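Local structure of BolA-like protein (Babesia bovis, 3O2E) at residues E30-M35 with S77-E82; G51-A56 with I86-M91. The protein is of unknown function but may, like other BolA-type proteins, take part in binding a [2Fe-2S] cluster. One frame throughout, in Å; residues are numbered along the deposited sequence.

Contact 1: residues E30-M35 with S77-E82; sequences ERLRSM and SAIAAE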
ATOM      1  N   GLU A  30       8.118   2.563  -3.184  1.00 15.91           N
ATOM      2  CA  GLU A  30       8.331   3.599  -4.189  1.00 18.08           C
ATOM      3  C   GLU A  30       7.049   3.877  -4.996  1.00 16.42           C
ATOM      4  O   GLU A  30       6.730   5.022  -5.279  1.00 17.11           O
ATOM      5  CB  GLU A  30       9.551   3.208  -5.052  1.00 20.04           C
ATOM      6  CG  GLU A  30       9.701   3.794  -6.476  1.00 28.43           C
ATOM      7  CD  GLU A  30      10.584   2.867  -7.370  1.00 36.46           C
ATOM      8  OE1 GLU A  30      11.628   2.380  -6.873  1.00 43.56           O
ATOM      9  OE2 GLU A  30      10.213   2.562  -8.537  1.00 41.58           O
ATOM     10  N   ARG A  31       6.334   2.831  -5.386  1.00 15.32           N
ATOM     11  CA  ARG A  31       5.104   2.980  -6.142  1.00 15.42           C
ATOM     12  C   ARG A  31       4.094   3.696  -5.318  1.00 14.59           C
ATOM     13  O   ARG A  31       3.448   4.617  -5.800  1.00 14.25           O
ATOM     14  CB  ARG A  31       4.514   1.623  -6.518  1.00 15.92           C
ATOM     15  CG  ARG A  31       5.272   0.848  -7.539  1.00 19.61           C
ATOM     16  CD  ARG A  31       5.143   1.405  -8.916  1.00 24.85           C
ATOM     17  NE  ARG A  31       6.113   0.700  -9.721  1.00 32.02           N
ATOM     18  CZ  ARG A  31       7.385   1.067  -9.851  1.00 39.24           C
ATOM     19  NH1 ARG A  31       7.847   2.184  -9.280  1.00 42.42           N
ATOM     20  NH2 ARG A  31       8.210   0.313 -10.565  1.00 43.01           N
ATOM     21  N   LEU A  32       3.929   3.257  -4.062  1.00 13.59           N
ATOM     22  CA  LEU A  32       2.937   3.894  -3.168  1.00 12.83           C
ATOM     23  C   LEU A  32       3.281   5.341  -2.921  1.00 12.62           C
ATOM     24  O   LEU A  32       2.395   6.199  -2.944  1.00 13.34           O
ATOM     25  CB  LEU A  32       2.798   3.131  -1.820  1.00 11.39           C
ATOM     26  CG  LEU A  32       2.302   1.695  -1.859  1.00 14.08           C
ATOM     27  CD1 LEU A  32       2.207   1.084  -0.449  1.00 12.42           C
ATOM     28  CD2 LEU A  32       0.980   1.661  -2.496  1.00 13.74           C
ATOM     29  N   ARG A  33       4.553   5.617  -2.609  1.00 13.28           N
ATOM     30  CA  ARG A  33       4.993   7.015  -2.401  1.00 14.20           C
ATOM     31  C   ARG A  33       4.799   7.875  -3.637  1.00 14.83           C
ATOM     32  O   ARG A  33       4.384   9.026  -3.561  1.00 13.63           O
ATOM     33  CB  ARG A  33       6.463   7.077  -1.980  1.00 15.00           C
ATOM     34  CG  ARG A  33       6.610   6.597  -0.579  1.00 15.96           C
ATOM     35  CD  ARG A  33       8.041   6.340  -0.166  1.00 17.03           C
ATOM     36  NE  ARG A  33       7.987   6.090   1.278  1.00 19.79           N
ATOM     37  CZ  ARG A  33       8.768   5.276   1.986  1.00 21.07           C
ATOM     38  NH1 ARG A  33       9.747   4.586   1.405  1.00 22.00           N
ATOM     39  NH2 ARG A  33       8.549   5.186   3.322  1.00 24.18           N
ATOM     40  N   SER A  34       5.140   7.330  -4.793  1.00 16.04           N
ATOM     41  CA  SER A  34       5.004   8.078  -6.025  1.00 18.05           C
ATOM     42  C   SER A  34       3.539   8.493  -6.292  1.00 17.90           C
ATOM     43  O   SER A  34       3.286   9.663  -6.611  1.00 16.64           O
ATOM     44  CB  SER A  34       5.572   7.283  -7.178  1.00 19.55           C
ATOM     45  OG  SER A  34       5.271   7.943  -8.385  1.00 25.60           O
ATOM     46  N   MET A  35       2.592   7.552  -6.126  1.00 17.09           N
ATOM     47  CA  MET A  35       1.171   7.825  -6.442  1.00 17.58           C
ATOM     48  C   MET A  35       0.395   8.520  -5.314  1.00 16.22           C
ATOM     49  O   MET A  35      -0.428   9.410  -5.576  1.00 17.28           O
ATOM     50  CB  MET A  35       0.444   6.559  -6.893  1.00 17.62           C
ATOM     51  CG  MET A  35      -0.979   6.869  -7.398  1.00 23.30           C
ATOM     52  SD  MET A  35      -2.074   5.597  -8.002  0.66 26.31           S
ATOM     53  CE  MET A  35      -1.618   5.436  -9.745  1.00 22.77           C
ATOM     54  N   SER A  77      -4.130   0.366  -7.969  1.00 17.12           N
ATOM     55  CA  SER A  77      -3.720   1.020  -9.196  1.00 17.87           C
ATOM     56  C   SER A  77      -2.257   1.540  -9.182  1.00 16.98           C
ATOM     57  O   SER A  77      -1.631   1.598 -10.214  1.00 17.14           O
ATOM     58  CB  SER A  77      -4.720   2.094  -9.599  1.00 19.49           C
ATOM     59  OG  SER A  77      -4.226   3.342  -9.238  1.00 23.21           O
ATOM     60  N   ALA A  78      -1.742   1.928  -8.021  1.00 16.80           N
ATOM     61  CA  ALA A  78      -0.326   2.284  -7.853  1.00 16.84           C
ATOM     62  C   ALA A  78       0.641   1.148  -8.162  1.00 17.18           C
ATOM     63  O   ALA A  78       1.750   1.358  -8.696  1.00 17.25           O
ATOM     64  CB  ALA A  78      -0.114   2.810  -6.431  1.00 15.88           C
ATOM     65  N   ILE A  79       0.214  -0.072  -7.866  1.00 17.22           N
ATOM     66  CA  ILE A  79       1.060  -1.260  -8.011  1.00 17.15           C
ATOM     67  C   ILE A  79       0.490  -2.214  -9.047  1.00 17.16           C
ATOM     68  O   ILE A  79       0.757  -3.445  -8.969  1.00 17.12           O
ATOM     69  CB  ILE A  79       1.261  -2.018  -6.661  1.00 16.85           C
ATOM     70  CG1 ILE A  79      -0.094  -2.405  -6.029  1.00 17.34           C
ATOM     71  CG2 ILE A  79       2.083  -1.206  -5.605  1.00 16.77           C
ATOM     72  CD1 ILE A  79       0.023  -3.379  -4.836  1.00 17.78           C
ATOM     73  N   ALA A  80      -0.237  -1.666 -10.042  1.00 17.82           N
ATOM     74  CA  ALA A  80      -0.907  -2.470 -11.083  1.00 17.57           C
ATOM     75  C   ALA A  80       0.062  -3.327 -11.843  1.00 17.82           C
ATOM     76  O   ALA A  80      -0.224  -4.472 -12.072  1.00 16.99           O
ATOM     77  CB  ALA A  80      -1.742  -1.583 -12.076  1.00 18.81           C
ATOM     78  N   ALA A  81       1.231  -2.783 -12.188  1.00 19.24           N
ATOM     79  CA  ALA A  81       2.238  -3.484 -12.978  1.00 20.17           C
ATOM     80  C   ALA A  81       2.828  -4.669 -12.242  1.00 19.98           C
ATOM     81  O   ALA A  81       3.156  -5.677 -12.841  1.00 20.15           O
ATOM     82  CB  ALA A  81       3.344  -2.510 -13.364  1.00 21.49           C
ATOM     83  N   GLU A  82       2.897  -4.561 -10.924  1.00 19.72           N
ATOM     84  CA  GLU A  82       3.539  -5.558 -10.049  1.00 19.50           C
ATOM     85  C   GLU A  82       2.596  -6.631  -9.532  1.00 18.45           C
ATOM     86  O   GLU A  82       3.061  -7.698  -9.114  1.00 18.59           O
ATOM     87  CB  GLU A  82       4.178  -4.840  -8.858  1.00 19.67           C
ATOM     88  CG  GLU A  82       5.409  -4.027  -9.222  1.00 22.31           C
ATOM     89  CD  GLU A  82       5.088  -2.646  -9.746  1.00 27.55           C
ATOM     90  OE1 GLU A  82       4.017  -2.068  -9.414  1.00 29.89           O
ATOM     91  OE2 GLU A  82       5.921  -2.128 -10.519  1.00 29.48           O
TER
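Two helices lying on the same face of the BolA sheet meet here, through Arg31, Leu32 and Met35 on helix 25-36 and the 77-82 segment where helix 68-78 ends. Backbones come closest at Arg31 and Ala78, whose CA atoms are 5.7 Å apart. The buried methyl of Ala78 points at the other helix. Met35 SD rests against Ala78 CB at 3.8 Å. The Met35 chain runs straight out with CG anti to the backbone N (chi1 -173°), then bends at chi3. This turns the thioether alongside Ser77, so that Met35 CE lies 3.4 Å from Ser77 OG. That hydroxyl is hydrogen-bonded to Leu74 O within its own helix.

Deeper in, Leu32 CD2 is 4.2 Å from Ala78 CB and also reaches Ile79 CG2. Leu32 also packs on Ala56 and Ile58 of the sheet, and Ile79 on Ile86 and Phe89.

Arg31 lies across the segment end. Its CB touches Ile79 CG2, and its CD passes 3.4 Å from Ala78 O. A bend at chi2 (-73°) carries the guanidinium towards Glu82, and the two side chains cross at about a right angle. Arg31 NE donates to Glu82 OE2 at 2.9 Å (N-H...O 150°). The oxygen is met from above the carboxylate plane. Arg31 NH2 adds a weak bond to the same oxygen. Arg31 NH1 also comes close to Glu30 OE2, a salt bridge modelled rather short, so its detail is doubtful.

The chemistry is therefore divided between apolar packing around Ala78 and a charged network at Arg31. The arginine probably eases the repulsion between Glu30 and Glu82. The bond from NE to Glu82 probably limits the guanidinium's rotation, with Glu30 as a less certain second partner.

Contact 2: residues G51-A56 with I86-M91; sequences GAAFNA and IHAFTM. With MG (magnesium ion), chain K.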
ATOM      1  N   GLY A  51       5.565 -16.684  -2.876  1.00 12.71           N
ATOM      2  CA  GLY A  51       6.116 -15.485  -3.461  1.00 12.17           C
ATOM      3  C   GLY A  51       5.915 -14.243  -2.630  1.00 11.60           C
ATOM      4  O   GLY A  51       5.588 -14.311  -1.420  1.00 10.57           O
ATOM      5  N   ALA A  52       6.100 -13.104  -3.313  1.00 12.09           N
ATOM      6  CA  ALA A  52       6.077 -11.775  -2.698  1.00 10.98           C
ATOM      7  C   ALA A  52       4.728 -11.482  -2.066  1.00 11.04           C
ATOM      8  O   ALA A  52       3.730 -11.827  -2.631  1.00 11.22           O
ATOM      9  CB  ALA A  52       6.500 -10.641  -3.738  1.00 11.71           C
ATOM     10  N   ALA A  53       4.701 -10.863  -0.881  1.00 10.60           N
ATOM     11  CA  ALA A  53       3.446 -10.514  -0.251  1.00 11.11           C
ATOM     12  C   ALA A  53       3.743  -9.398   0.699  1.00 11.54           C
ATOM     13  O   ALA A  53       4.811  -9.328   1.242  1.00 11.82           O
ATOM     14  CB  ALA A  53       2.841 -11.646   0.456  1.00 10.26           C
ATOM     15  N   PHE A  54       2.792  -8.489   0.863  1.00 11.83           N
ATOM     16  CA  PHE A  54       3.025  -7.306   1.677  1.00 12.65           C
ATOM     17  C   PHE A  54       1.761  -6.906   2.403  1.00 12.60           C
ATOM     18  O   PHE A  54       0.656  -7.217   1.967  1.00 12.89           O
ATOM     19  CB  PHE A  54       3.519  -6.123   0.802  1.00 11.95           C
ATOM     20  CG  PHE A  54       4.688  -6.461  -0.066  1.00 12.10           C
ATOM     21  CD1 PHE A  54       5.979  -6.429   0.442  1.00 15.34           C
ATOM     22  CD2 PHE A  54       4.505  -6.901  -1.347  1.00 12.01           C
ATOM     23  CE1 PHE A  54       7.049  -6.797  -0.337  1.00 14.66           C
ATOM     24  CE2 PHE A  54       5.554  -7.257  -2.115  1.00 15.64           C
ATOM     25  CZ  PHE A  54       6.842  -7.211  -1.617  1.00 14.49           C
ATOM     26  N   ASN A  55       1.947  -6.167   3.478  1.00 13.47           N
ATOM     27  CA  ASN A  55       0.850  -5.521   4.179  1.00 14.72           C
ATOM     28  C   ASN A  55       1.216  -4.025   4.171  1.00 14.56           C
ATOM     29  O   ASN A  55       2.339  -3.706   4.480  1.00 15.49           O
ATOM     30  CB  ASN A  55       0.729  -6.047   5.616  1.00 16.03           C
ATOM     31  CG  ASN A  55       0.884  -7.589   5.728  1.00 20.68           C
ATOM     32  OD1 ASN A  55       1.803  -8.082   6.410  1.00 26.53           O
ATOM     33  ND2 ASN A  55       0.000  -8.336   5.080  1.00 18.19           N
ATOM     34  N   ALA A  56       0.280  -3.132   3.850  1.00 13.24           N
ATOM     35  CA  ALA A  56       0.612  -1.720   3.739  1.00 12.47           C
ATOM     36  C   ALA A  56      -0.286  -0.899   4.647  1.00 13.11           C
ATOM     37  O   ALA A  56      -1.487  -0.931   4.482  1.00 13.89           O
ATOM     38  CB  ALA A  56       0.501  -1.262   2.286  1.00 11.56           C
ATOM     39  N   ILE A  86       2.511 -10.555  -7.143  1.00 15.53           N
ATOM     40  CA  ILE A  86       2.322 -10.442  -5.722  1.00 14.06           C
ATOM     41  C   ILE A  86       1.324 -11.502  -5.278  1.00 13.86           C
ATOM     42  O   ILE A  86       0.183 -11.472  -5.703  1.00 13.76           O
ATOM     43  CB  ILE A  86       1.841  -9.025  -5.334  1.00 13.60           C
ATOM     44  CG1 ILE A  86       2.963  -7.999  -5.601  1.00 13.52           C
ATOM     45  CG2 ILE A  86       1.479  -8.935  -3.848  1.00 13.37           C
ATOM     46  CD1 ILE A  86       2.553  -6.522  -5.439  1.00 11.32           C
ATOM     47  N   HIS A  87       1.754 -12.413  -4.398  1.00 12.71           N
ATOM     48  CA  HIS A  87       0.904 -13.488  -3.900  1.00 12.77           C
ATOM     49  C   HIS A  87      -0.292 -12.922  -3.122  1.00 13.14           C
ATOM     50  O   HIS A  87      -1.476 -13.334  -3.328  1.00 13.49           O
ATOM     51  CB  HIS A  87       1.732 -14.464  -3.001  1.00 12.22           C
ATOM     52  CG  HIS A  87       0.890 -15.345  -2.136  1.00 12.13           C
ATOM     53  ND1 HIS A  87       0.074 -16.331  -2.648  1.00 12.01           N
ATOM     54  CD2 HIS A  87       0.711 -15.366  -0.793  1.00 11.12           C
ATOM     55  CE1 HIS A  87      -0.554 -16.928  -1.657  1.00 14.30           C
ATOM     56  NE2 HIS A  87      -0.192 -16.361  -0.520  1.00 11.86           N
ATOM     57  N   ALA A  88       0.014 -12.004  -2.208  1.00 13.40           N
ATOM     58  CA  ALA A  88      -1.000 -11.351  -1.389  1.00 13.94           C
ATOM     59  C   ALA A  88      -0.597  -9.924  -1.067  1.00 14.35           C
ATOM     60  O   ALA A  88       0.571  -9.615  -0.840  1.00 13.90           O
ATOM     61  CB  ALA A  88      -1.203 -12.115  -0.058  1.00 14.66           C
ATOM     62  N   PHE A  89      -1.597  -9.057  -1.002  1.00 15.62           N
ATOM     63  CA  PHE A  89      -1.407  -7.687  -0.626  1.00 15.16           C
ATOM     64  C   PHE A  89      -2.605  -7.256   0.188  1.00 15.94           C
ATOM     65  O   PHE A  89      -3.764  -7.404  -0.249  1.00 18.81           O
ATOM     66  CB  PHE A  89      -1.205  -6.816  -1.855  1.00 14.97           C
ATOM     67  CG  PHE A  89      -0.763  -5.415  -1.517  1.00 16.93           C
ATOM     68  CD1 PHE A  89       0.572  -5.097  -1.429  1.00 18.86           C
ATOM     69  CD2 PHE A  89      -1.710  -4.408  -1.289  1.00 19.80           C
ATOM     70  CE1 PHE A  89       0.993  -3.795  -1.108  1.00 20.35           C
ATOM     71  CE2 PHE A  89      -1.305  -3.116  -0.994  1.00 23.29           C
ATOM     72  CZ  PHE A  89       0.080  -2.821  -0.876  1.00 20.93           C
ATOM     73  N   THR A  90      -2.329  -6.812   1.406  1.00 15.04           N
ATOM     74  CA  THR A  90      -3.332  -6.288   2.292  1.00 14.92           C
ATOM     75  C   THR A  90      -2.941  -4.856   2.680  1.00 13.95           C
ATOM     76  O   THR A  90      -1.785  -4.435   2.562  1.00 12.80           O
ATOM     77  CB  THR A  90      -3.507  -7.120   3.560  1.00 15.45           C
ATOM     78  OG1 THR A  90      -2.312  -7.058   4.335  1.00 16.44           O
ATOM     79  CG2 THR A  90      -3.842  -8.582   3.246  1.00 16.07           C
ATOM     80  N   MET A  91      -3.938  -4.098   3.143  1.00 14.72           N
ATOM     81  CA  MET A  91      -3.747  -2.677   3.409  1.00 13.47           C
ATOM     82  C   MET A  91      -4.758  -2.112   4.406  1.00 13.76           C
ATOM     83  O   MET A  91      -5.847  -2.684   4.636  1.00 13.54           O
ATOM     84  CB  MET A  91      -3.784  -1.894   2.094  1.00 14.07           C
ATOM     85  CG  MET A  91      -5.174  -1.701   1.531  1.00 15.89           C
ATOM     86  SD  MET A  91      -5.226  -0.986  -0.077  0.71 13.11           S
ATOM     87  CE  MET A  91      -4.977  -2.440  -1.055  1.00 15.39           C
TER
HETATM   88 MG    MG K  96      -2.001 -12.118  -5.567  0.50 18.05          MG
HETATM   89  O   HOH W   1      -2.097 -11.200  -7.804  1.00 19.60           O
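Residues 52-56 and 88-91 run side by side as parallel strands, their axes 4.5 Å apart and only 6° from parallel. Phe54 faces Phe89, Asn55 faces Thr90 and Ala56 faces Met91. Phe54 N donates to Ala88 O, and Thr90 N returns to Phe54 O at 3.1 Å in a nearly straight bond (N-H...O 166°). Ala56 N then donates to Thr90 O. Where the second segment turns a corner, His87 N donates to Ala52 O at 2.7 Å.

On the face carrying Phe54, Ala56 and Phe89, the contacts are apolar. The Phe89 ring is met by Phe54 CB at its CD1 (3.8 Å) and by Ala56 CB at its CZ (3.6 Å). Having CG anti to the backbone N (chi1 -170°) leans this ring towards the neighbouring strand. Ile86 CG1 and Phe89 CD1 both lie at the edge of the Phe54 ring. Helix 25-36 covers this face through Val28 and Leu32, and Val75 of helix 68-78 touches Phe89 and Met91.

The opposite face is partly polar. Asn55 and Thr90 point the same way, and Asn55 ND2 donates to Thr90 OG1 at 2.7 Å.

At the corner, Ile86 O binds the magnesium ion at 2.3 Å, and a water also binds it. The backbone O of His87 lies 2.6 Å from the magnesium ion, while its side chain touches Cys50, the ring well away from the metal. In BolA relatives a conserved histidine near this corner helps bind a [2Fe-2S] cluster shared with a monothiol glutaredoxin. His87 may be its counterpart, though no cluster is present in this structure. The pairing closes the beta-alpha-beta unit of strand 52-59, helix 68-78 and strand 86-94, part of the class II KH-like fold of BolA proteins.

In the fold
The two contacts form successive layers of one alpha/beta fold. Contact 1 joins helix 25-36 to the end of helix 68-78 and the turn after it; contact 2 joins two strands of the sheet beneath them. They share the unit of strand 52-59, helix 68-78 and strand 86-94. Leu32 CD1 meets Ala56 CB at 4.0 Å and Ile79 CD1 meets Phe89 CD1 at 3.9 Å, so the apolar core is continuous. Each is partly buried. Contact 1 is made mainly by side chains, with no backbone-to-backbone hydrogen bond and an ionic group at its edge. Contact 2 depends mainly on backbone hydrogen bonds, and the corner at the start of strand 86-94 carries the magnesium site.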